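Local atomic coordinates of HydG protein (Carboxydothermus hydrogenoformans, PDB entry 4RTB), a protein that matures [FeFe]-hydrogenase as a radical SAM enzyme, binding S-adenosylmethionine and an iron-sulfur cluster and producing carbon monoxide and cyanide ligands. Residues E45-I50 against N71-L76; S163-I168 against E194-L199. All blocks are in the same frame, centred on the assembly; numbering follows the deposited sequence.

Contact 1 (E45-I50 against N71-L76); sequences EEISQI and NDTEEL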
loop_
_atom_site.group_PDB
_atom_site.type_symbol
_atom_site.label_atom_id
_atom_site.label_comp_id
_atom_site.label_asym_id
_atom_site.label_seq_id
_atom_site.Cartn_x
_atom_site.Cartn_y
_atom_site.Cartn_z
ATOM N N GLU A 45 33.326 -5.161 -7.617
ATOM C CA GLU A 45 33.653 -3.742 -7.515
ATOM C C GLU A 45 32.417 -2.898 -7.224
ATOM O O GLU A 45 32.343 -2.230 -6.185
ATOM C CB GLU A 45 34.327 -3.260 -8.801
ATOM N N GLU A 46 31.435 -2.977 -8.119
ATOM C CA GLU A 46 30.197 -2.216 -7.984
ATOM C C GLU A 46 29.594 -2.418 -6.604
ATOM O O GLU A 46 29.369 -1.449 -5.872
ATOM C CB GLU A 46 29.190 -2.623 -9.059
ATOM C CG GLU A 46 29.802 -3.397 -10.210
ATOM C CD GLU A 46 30.436 -2.503 -11.253
ATOM O OE1 GLU A 46 30.842 -3.027 -12.311
ATOM O OE2 GLU A 46 30.524 -1.278 -11.021
ATOM N N ILE A 47 29.383 -3.682 -6.240
ATOM C CA ILE A 47 28.801 -4.008 -4.945
ATOM C C ILE A 47 29.529 -3.248 -3.845
ATOM O O ILE A 47 28.895 -2.544 -3.048
ATOM C CB ILE A 47 28.850 -5.521 -4.655
ATOM C CG1 ILE A 47 27.961 -6.280 -5.642
ATOM C CG2 ILE A 47 28.429 -5.804 -3.224
ATOM C CD1 ILE A 47 27.867 -7.766 -5.361
ATOM N N SER A 48 30.860 -3.338 -3.858
ATOM C CA SER A 48 31.678 -2.675 -2.851
ATOM C C SER A 48 31.291 -1.211 -2.717
ATOM O O SER A 48 30.926 -0.763 -1.623
ATOM C CB SER A 48 33.164 -2.798 -3.190
ATOM O OG SER A 48 33.571 -4.154 -3.234
ATOM N N GLN A 49 31.312 -0.483 -3.833
ATOM C CA GLN A 49 31.076 0.953 -3.768
ATOM C C GLN A 49 29.673 1.190 -3.219
ATOM O O GLN A 49 29.478 2.053 -2.354
ATOM C CB GLN A 49 31.285 1.623 -5.138
ATOM C CG GLN A 49 30.192 1.407 -6.172
ATOM C CD GLN A 49 30.663 1.674 -7.588
ATOM O OE1 GLN A 49 31.841 1.950 -7.820
ATOM N NE2 GLN A 49 29.745 1.589 -8.544
ATOM N N ILE A 50 28.720 0.363 -3.651
ATOM C CA ILE A 50 27.347 0.508 -3.191
ATOM C C ILE A 50 27.324 0.373 -1.680
ATOM O O ILE A 50 26.747 1.215 -0.986
ATOM C CB ILE A 50 26.404 -0.529 -3.827
ATOM C CG1 ILE A 50 26.382 -0.367 -5.348
ATOM C CG2 ILE A 50 24.999 -0.381 -3.263
ATOM C CD1 ILE A 50 25.539 -1.401 -6.061
ATOM N N ASN A 71 21.702 -9.011 -6.371
ATOM C CA ASN A 71 22.762 -9.781 -5.722
ATOM C C ASN A 71 22.529 -10.015 -4.233
ATOM O O ASN A 71 22.274 -9.076 -3.482
ATOM C CB ASN A 71 24.107 -9.079 -5.917
ATOM C CG ASN A 71 24.475 -8.921 -7.378
ATOM O OD1 ASN A 71 25.248 -9.708 -7.924
ATOM N ND2 ASN A 71 23.922 -7.899 -8.021
ATOM N N ASP A 72 22.638 -11.271 -3.809
ATOM C CA ASP A 72 22.453 -11.623 -2.403
ATOM C C ASP A 72 23.769 -11.988 -1.717
ATOM O O ASP A 72 24.250 -13.114 -1.840
ATOM C CB ASP A 72 21.464 -12.787 -2.264
ATOM C CG ASP A 72 20.048 -12.406 -2.655
ATOM O OD1 ASP A 72 19.228 -13.316 -2.893
ATOM O OD2 ASP A 72 19.754 -11.194 -2.725
ATOM N N THR A 73 24.352 -11.032 -0.998
ATOM C CA THR A 73 25.528 -11.303 -0.176
ATOM C C THR A 73 25.249 -10.876 1.262
ATOM O O THR A 73 24.417 -10.002 1.499
ATOM C CB THR A 73 26.787 -10.576 -0.695
ATOM O OG1 THR A 73 26.856 -9.260 -0.133
ATOM C CG2 THR A 73 26.775 -10.482 -2.215
ATOM N N GLU A 74 25.941 -11.492 2.216
ATOM C CA GLU A 74 25.700 -11.226 3.633
ATOM C C GLU A 74 25.886 -9.753 3.988
ATOM O O GLU A 74 24.985 -9.119 4.546
ATOM C CB GLU A 74 26.623 -12.086 4.498
ATOM N N GLU A 75 27.055 -9.215 3.654
ATOM C CA GLU A 75 27.383 -7.825 3.957
ATOM C C GLU A 75 26.363 -6.875 3.345
ATOM O O GLU A 75 25.782 -6.041 4.042
ATOM C CB GLU A 75 28.787 -7.479 3.453
ATOM N N LEU A 76 26.142 -7.026 2.041
ATOM C CA LEU A 76 25.229 -6.171 1.288
ATOM C C LEU A 76 23.817 -6.165 1.873
ATOM O O LEU A 76 23.223 -5.106 2.071
ATOM C CB LEU A 76 25.181 -6.616 -0.174
ATOM C CG LEU A 76 24.264 -5.827 -1.107
ATOM C CD1 LEU A 76 24.773 -4.405 -1.286
ATOM C CD2 LEU A 76 24.137 -6.535 -2.448
#

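Contact 2 (S163-I168 against E194-L199); sequences SYLEEI and ERLKKL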
loop_
_atom_site.group_PDB
_atom_site.type_symbol
_atom_site.label_atom_id
_atom_site.label_comp_id
_atom_site.label_asym_id
_atom_site.label_seq_id
_atom_site.Cartn_x
_atom_site.Cartn_y
_atom_site.Cartn_z
ATOM N N SER A 163 -21.252 6.497 -11.080
ATOM C CA SER A 163 -22.565 6.835 -10.534
ATOM C C SER A 163 -22.758 6.122 -9.198
ATOM O O SER A 163 -23.156 6.728 -8.189
ATOM C CB SER A 163 -23.670 6.451 -11.514
ATOM O OG SER A 163 -23.337 6.869 -12.826
ATOM N N TYR A 164 -22.462 4.824 -9.219
ATOM C CA TYR A 164 -22.484 3.964 -8.040
ATOM C C TYR A 164 -21.761 4.599 -6.847
ATOM O O TYR A 164 -22.321 4.726 -5.751
ATOM C CB TYR A 164 -21.854 2.618 -8.408
ATOM C CG TYR A 164 -21.877 1.556 -7.337
ATOM C CD1 TYR A 164 -20.707 1.171 -6.693
ATOM C CD2 TYR A 164 -23.058 0.916 -6.989
ATOM C CE1 TYR A 164 -20.715 0.190 -5.723
ATOM C CE2 TYR A 164 -23.077 -0.068 -6.017
ATOM C CZ TYR A 164 -21.901 -0.429 -5.391
ATOM O OH TYR A 164 -21.909 -1.405 -4.419
ATOM N N LEU A 165 -20.521 5.015 -7.078
ATOM C CA LEU A 165 -19.720 5.665 -6.050
ATOM C C LEU A 165 -20.257 7.053 -5.721
ATOM O O LEU A 165 -20.160 7.509 -4.581
ATOM C CB LEU A 165 -18.257 5.761 -6.490
ATOM C CG LEU A 165 -17.472 4.449 -6.540
ATOM C CD1 LEU A 165 -16.065 4.683 -7.065
ATOM C CD2 LEU A 165 -17.428 3.810 -5.165
ATOM N N GLU A 166 -20.823 7.722 -6.722
ATOM C CA GLU A 166 -21.383 9.056 -6.525
ATOM C C GLU A 166 -22.541 9.016 -5.544
ATOM O O GLU A 166 -22.836 10.013 -4.884
ATOM C CB GLU A 166 -21.841 9.663 -7.852
ATOM C CG GLU A 166 -20.805 10.564 -8.500
ATOM C CD GLU A 166 -21.062 10.779 -9.977
ATOM O OE1 GLU A 166 -21.992 10.143 -10.518
ATOM O OE2 GLU A 166 -20.332 11.579 -10.598
ATOM N N GLU A 167 -23.199 7.866 -5.447
ATOM C CA GLU A 167 -24.243 7.710 -4.442
ATOM C C GLU A 167 -23.719 7.092 -3.146
ATOM O O GLU A 167 -24.208 7.411 -2.063
ATOM C CB GLU A 167 -25.399 6.869 -4.987
ATOM C CG GLU A 167 -26.601 7.698 -5.416
ATOM C CD GLU A 167 -27.913 6.955 -5.249
ATOM O OE1 GLU A 167 -27.878 5.739 -4.959
ATOM O OE2 GLU A 167 -28.979 7.589 -5.402
ATOM N N ILE A 168 -22.719 6.222 -3.248
ATOM C CA ILE A 168 -22.274 5.466 -2.077
ATOM C C ILE A 168 -21.287 6.213 -1.169
ATOM O O ILE A 168 -21.450 6.213 0.053
ATOM C CB ILE A 168 -21.654 4.122 -2.507
ATOM C CG1 ILE A 168 -22.772 3.147 -2.883
ATOM C CG2 ILE A 168 -20.779 3.539 -1.403
ATOM C CD1 ILE A 168 -22.365 1.699 -2.873
ATOM N N GLU A 194 -12.404 14.007 -12.780
ATOM C CA GLU A 194 -13.052 15.244 -12.357
ATOM C C GLU A 194 -14.311 14.931 -11.556
ATOM O O GLU A 194 -14.668 15.662 -10.633
ATOM C CB GLU A 194 -13.397 16.126 -13.556
ATOM C CG GLU A 194 -12.270 17.047 -13.994
ATOM N N ARG A 195 -14.980 13.841 -11.916
ATOM C CA ARG A 195 -16.166 13.408 -11.190
ATOM C C ARG A 195 -15.769 12.846 -9.832
ATOM O O ARG A 195 -16.473 13.046 -8.841
ATOM C CB ARG A 195 -16.950 12.363 -11.996
ATOM C CG ARG A 195 -17.696 12.929 -13.203
ATOM C CD ARG A 195 -18.417 11.841 -13.994
ATOM N NE ARG A 195 -19.524 11.245 -13.250
ATOM C CZ ARG A 195 -20.248 10.217 -13.682
ATOM N NH1 ARG A 195 -21.239 9.739 -12.938
ATOM N NH2 ARG A 195 -19.983 9.663 -14.858
ATOM N N LEU A 196 -14.634 12.157 -9.790
ATOM C CA LEU A 196 -14.183 11.501 -8.567
ATOM C C LEU A 196 -13.677 12.509 -7.538
ATOM O O LEU A 196 -13.920 12.351 -6.342
ATOM C CB LEU A 196 -13.089 10.478 -8.880
ATOM C CG LEU A 196 -12.870 9.418 -7.798
ATOM C CD1 LEU A 196 -14.143 8.611 -7.587
ATOM C CD2 LEU A 196 -11.703 8.506 -8.149
ATOM N N LYS A 197 -12.985 13.544 -8.008
ATOM C CA LYS A 197 -12.471 14.594 -7.132
ATOM C C LYS A 197 -13.601 15.286 -6.362
ATOM O O LYS A 197 -13.388 15.782 -5.253
ATOM C CB LYS A 197 -11.671 15.621 -7.941
ATOM C CG LYS A 197 -10.925 16.648 -7.102
ATOM N N LYS A 198 -14.800 15.305 -6.943
ATOM C CA LYS A 198 -15.965 15.901 -6.292
ATOM C C LYS A 198 -16.485 15.045 -5.139
ATOM O O LYS A 198 -17.228 15.528 -4.284
ATOM C CB LYS A 198 -17.091 16.127 -7.304
ATOM C CG LYS A 198 -16.838 17.247 -8.304
ATOM N N LEU A 199 -16.102 13.771 -5.125
ATOM C CA LEU A 199 -16.568 12.843 -4.099
ATOM C C LEU A 199 -15.769 12.978 -2.810
ATOM O O LEU A 199 -16.085 12.330 -1.808
ATOM C CB LEU A 199 -16.496 11.404 -4.607
ATOM C CG LEU A 199 -17.418 11.068 -5.779
ATOM C CD1 LEU A 199 -17.443 9.568 -6.030
ATOM C CD2 LEU A 199 -18.819 11.598 -5.521
#

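Contact 1 (E45-I50 against N71-L76)
I47 and L76 meet through apolar branches: I47 CG2 lies 4.4 Å from L76 CD1. The same methyl is approached by I50 one helical turn further on, with I50 CG2 4.5 Å from L76 CD1, so a single leucine branch faces two isoleucines of helix 43-56. The other arm of I47 carries the contact down to the loop. With CG1 beside the backbone N (chi1 -66°) and the chain then extended (chi2 -176°), I47 CD1 ends 4.0 Å from N71 CB and 4.3 Å from T73 CG2. N71 thus offers its aliphatic part here, while its amide nitrogen ND2 donates to I67 O. The setting is an N-terminal helical region that precedes the first barrel strand, 95-105: helix 62-70 gives way at N71 to a short turn, from which helix 74-91 starts. No hydrogen bond spans the two segments; those of the turn are made within it or to its neighbours. T73 is the N-cap, T73 OG1 accepting from L76 N at 3.2 Å with an N-H...O angle of 153°. K308 NZ, from helix 303-316, hydrogen-bonds to N71 O and forms a salt bridge with D72 OD2.

Contact 2 (S163-I168 against E194-L199)
E166 and R195 form a two-pronged salt bridge, a clear case of a charged pair joining two helices beside a leucine contact. The arginine presents the side of its guanidinium bearing NE and NH1: R195 NH1 donates to E166 OE1 at 2.6 Å and R195 NE to E166 OE2 at 2.8 Å, one nitrogen to each oxygen. Both oxygens are met on their syn sides and lie close to the guanidinium plane, yet the two flat groups are turned 39° apart, and the nitrogens stand somewhat out of the carboxylate plane. A bend at chi3 (67°) turns the arginine so that this side faces the glutamate, whose chain runs extended beyond CG and crosses that of R195 at about a right angle. Gripped at two points, the carboxylate is restrained from rotating. S163 OG lies at the guanidinium edge too, but its hydrogen bond is to D159 O.

L199 packs against the aliphatic part of E166 and against L165. L199 CD2 lies 3.7 Å from E166 CG, and L199 CD1 comes 3.9 Å from L165 CB. Further along, L165 CD1 approaches L196 CD1 at 4.4 Å.

In the parallel β/α fold of the radical SAM domain, helix 158-175 makes the β-α-β crossover between strands 148-153 and 180-184, and helix 190-197 follows the second strand. L165 also touches L104 of strand 95-105 and I185, and its side chain is about 4 Å from that of M153, an S-adenosylmethionine-binding residue at the end of strand 148-153.

Overall arrangement
Both contacts join helices and are partly buried, but they share no secondary-structure element and lie on opposite sides of the chain's centre, about 49 Å apart between their centres. Contact 1 belongs to the N-terminal helices ahead of the barrel, away from the iron-sulfur cluster and S-adenosylmethionine sites; it has no hydrogen bond or salt bridge across it and is mainly aliphatic. Contact 2 lies within the radical SAM domain, between helices flanking the parallel sheet; it buries more surface, 282 against 187 Å², and adds an ion pair to its leucines. The side chain of L165 is about 10 Å from the bound S-adenosylmethionine, and contact 2 adjoins a strand that carries a residue binding this cofactor.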